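Local coordinates for Adp-ribosyltransferase (Staphylococcus aureus, PDB 1OJQ), which transfers ADP-ribose from NAD+ to a protein substrate, as a C3-type mono-ADP-ribosyltransferase exoenzyme, at residues A[98-101]-A[102-105]. Residues are numbered along the deposited sequence; the frame is centred on the assembly and turned at random.
Sequences FTRE and DLHM
Thr99 and Asp102 clasp each other by two reciprocal bonds at the start of helix 100-106. Thr99 OG1 accepts from Asp102 N at 2.9 Å; chi1 of 73° sets OG1 between the backbone N and the carbonyl carbon, from where it meets Asp102 N. In return Thr99 N gives a nearly straight bond to Asp102 OD2 (2.8 Å), reaching that oxygen from above the carboxylate plane, 41° out of it. The aspartate CG stands beside its own backbone N (chi1 -67°), which turns the carboxylate back toward the cap. OD2 also takes a salt bridge from Lys121 of helix 116-126, so two donors, Thr99 N and Lys121 NZ, meet at OD2 of this buried residue, and the lysine would be expected to favour the carboxylate's charged form. The Phe98 ring lays one face against Asp102 CB, a CH-pi contact with CB 3.5 Å from the ring centroid and almost on its normal. Phe98 CE2 also approaches Leu103 CD1 (4.1 Å), while the Phe98 side chain touches Leu122 and Leu125 of helix 116-126. Further along, the backbone bond from His104 N to Arg100 O closes a helical turn. Arg100 NH1 comes to 3.4 Å from His104 CB; one water, lying at the edges of both flat groups, links Arg100 NH2 with His104 ND1. Thr99 and Asp102 thus form a classical capping box, with Thr99 as N-cap, while Phe98 and Asp102 join this short helix to helix 116-126, and the Leu103 side chain lies about 6 Å from that of Asp90, which binds NAD in a complex of this protein.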
ATOM      1  N   PHE A  98      -5.828 -18.707   9.991  1.00 11.22           N
ATOM      2  CA  PHE A  98      -6.439 -18.855   8.665  1.00  9.94           C
ATOM      3  C   PHE A  98      -5.635 -19.908   7.911  1.00 14.30           C
ATOM      4  O   PHE A  98      -4.535 -19.627   7.431  1.00  9.41           O
ATOM      5  CB  PHE A  98      -6.499 -17.545   7.880  1.00  9.42           C
ATOM      6  CG  PHE A  98      -7.541 -17.617   6.768  1.00  7.63           C
ATOM      7  CD1 PHE A  98      -8.887 -17.563   7.078  1.00  9.55           C
ATOM      8  CD2 PHE A  98      -7.156 -17.754   5.445  1.00  9.55           C
ATOM      9  CE1 PHE A  98      -9.849 -17.618   6.075  1.00 11.43           C
ATOM     10  CE2 PHE A  98      -8.113 -17.788   4.438  1.00 10.39           C
ATOM     11  CZ  PHE A  98      -9.458 -17.724   4.748  1.00 10.56           C
ATOM     12  N   THR A  99      -6.178 -21.136   7.846  1.00  8.61           N
ATOM     13  CA  THR A  99      -5.318 -22.250   7.466  1.00  8.17           C
ATOM     14  C   THR A  99      -5.144 -22.352   5.958  1.00  7.53           C
ATOM     15  O   THR A  99      -5.857 -21.710   5.189  1.00  8.35           O
ATOM     16  CB  THR A  99      -5.887 -23.592   7.984  1.00  7.36           C
ATOM     17  OG1 THR A  99      -7.030 -23.925   7.191  1.00  7.64           O
ATOM     18  CG2 THR A  99      -6.358 -23.430   9.413  1.00  7.08           C
ATOM     19  N   ARG A 100      -4.181 -23.179   5.546  1.00  4.26           N
ATOM     20  CA  ARG A 100      -4.070 -23.441   4.110  1.00  5.11           C
ATOM     21  C   ARG A 100      -5.377 -23.942   3.518  1.00  5.19           C
ATOM     22  O   ARG A 100      -5.736 -23.600   2.392  1.00  7.58           O
ATOM     23  CB  ARG A 100      -2.979 -24.489   3.853  1.00  3.94           C
ATOM     24  CG  ARG A 100      -2.953 -25.004   2.416  1.00  8.48           C
ATOM     25  CD  ARG A 100      -2.432 -23.907   1.482  1.00 11.56           C
ATOM     26  NE  ARG A 100      -2.433 -24.353   0.088  1.00 14.12           N
ATOM     27  CZ  ARG A 100      -3.415 -24.130  -0.787  1.00 22.50           C
ATOM     28  NH1 ARG A 100      -4.526 -23.470  -0.476  1.00 17.79           N
ATOM     29  NH2 ARG A 100      -3.309 -24.578  -2.039  1.00 21.66           N
ATOM     30  N   GLU A 101      -6.108 -24.782   4.269  1.00  7.19           N
ATOM     31  CA  GLU A 101      -7.379 -25.270   3.718  1.00  4.68           C
ATOM     32  C   GLU A 101      -8.419 -24.161   3.687  1.00  6.21           C
ATOM     33  O   GLU A 101      -9.229 -24.136   2.759  1.00  8.50           O
ATOM     34  CB  GLU A 101      -7.919 -26.472   4.499  1.00  5.99           C
ATOM     35  CG  GLU A 101      -9.037 -27.184   3.748  1.00  3.03           C
ATOM     36  CD  GLU A 101      -8.538 -27.903   2.503  1.00  8.30           C
ATOM     37  OE1 GLU A 101      -9.391 -28.491   1.799  1.00  9.99           O
ATOM     38  OE2 GLU A 101      -7.328 -27.914   2.196  1.00  9.22           O
ATOM     39  N   ASP A 102      -8.412 -23.258   4.678  1.00  6.13           N
ATOM     40  CA  ASP A 102      -9.285 -22.091   4.609  1.00  7.38           C
ATOM     41  C   ASP A 102      -9.031 -21.335   3.301  1.00  8.09           C
ATOM     42  O   ASP A 102      -9.970 -20.962   2.594  1.00  9.96           O
ATOM     43  CB  ASP A 102      -9.109 -21.132   5.781  1.00  3.54           C
ATOM     44  CG  ASP A 102      -9.555 -21.721   7.105  1.00 10.10           C
ATOM     45  OD1 ASP A 102     -10.449 -22.597   7.101  1.00 11.49           O
ATOM     46  OD2 ASP A 102      -8.997 -21.294   8.143  1.00 11.08           O
ATOM     47  N   LEU A 103      -7.746 -21.140   3.005  1.00  6.22           N
ATOM     48  CA  LEU A 103      -7.386 -20.418   1.787  1.00  7.70           C
ATOM     49  C   LEU A 103      -7.823 -21.176   0.543  1.00  4.17           C
ATOM     50  O   LEU A 103      -8.293 -20.582  -0.437  1.00  6.89           O
ATOM     51  CB  LEU A 103      -5.870 -20.222   1.740  1.00  9.34           C
ATOM     52  CG  LEU A 103      -5.353 -19.223   0.708  1.00 17.52           C
ATOM     53  CD1 LEU A 103      -6.043 -17.876   0.879  1.00 27.02           C
ATOM     54  CD2 LEU A 103      -3.840 -19.073   0.835  1.00 13.24           C
ATOM     55  N   HIS A 104      -7.608 -22.499   0.613  1.00  7.44           N
ATOM     56  CA  HIS A 104      -8.004 -23.331  -0.524  1.00 10.87           C
ATOM     57  C   HIS A 104      -9.501 -23.210  -0.785  1.00 11.30           C
ATOM     58  O   HIS A 104      -9.939 -23.044  -1.925  1.00 12.08           O
ATOM     59  CB  HIS A 104      -7.632 -24.795  -0.273  1.00  5.50           C
ATOM     60  CG  HIS A 104      -8.197 -25.727  -1.310  1.00  8.10           C
ATOM     61  ND1 HIS A 104      -7.743 -25.751  -2.613  1.00 13.48           N
ATOM     62  CD2 HIS A 104      -9.157 -26.676  -1.213  1.00 11.58           C
ATOM     63  CE1 HIS A 104      -8.423 -26.685  -3.275  1.00 16.61           C
ATOM     64  NE2 HIS A 104      -9.292 -27.260  -2.450  1.00 13.51           N
ATOM     65  N   MET A 105     -10.275 -23.287   0.300  1.00  5.88           N
ATOM     66  CA  MET A 105     -11.732 -23.162   0.159  1.00 10.49           C
ATOM     67  C   MET A 105     -12.136 -21.742  -0.237  1.00  9.04           C
ATOM     68  O   MET A 105     -13.099 -21.566  -0.984  1.00 11.59           O
ATOM     69  CB  MET A 105     -12.445 -23.564   1.447  1.00  6.46           C
ATOM     70  CG  MET A 105     -12.222 -25.041   1.792  1.00  8.80           C
ATOM     71  SD  MET A 105     -13.144 -25.523   3.263  1.00 14.66           S
ATOM     72  CE  MET A 105     -12.244 -24.683   4.568  1.00 10.98           C
TER
HETATM   73  O   HOH W   1      -5.551 -24.398  -3.776  1.00 30.74           O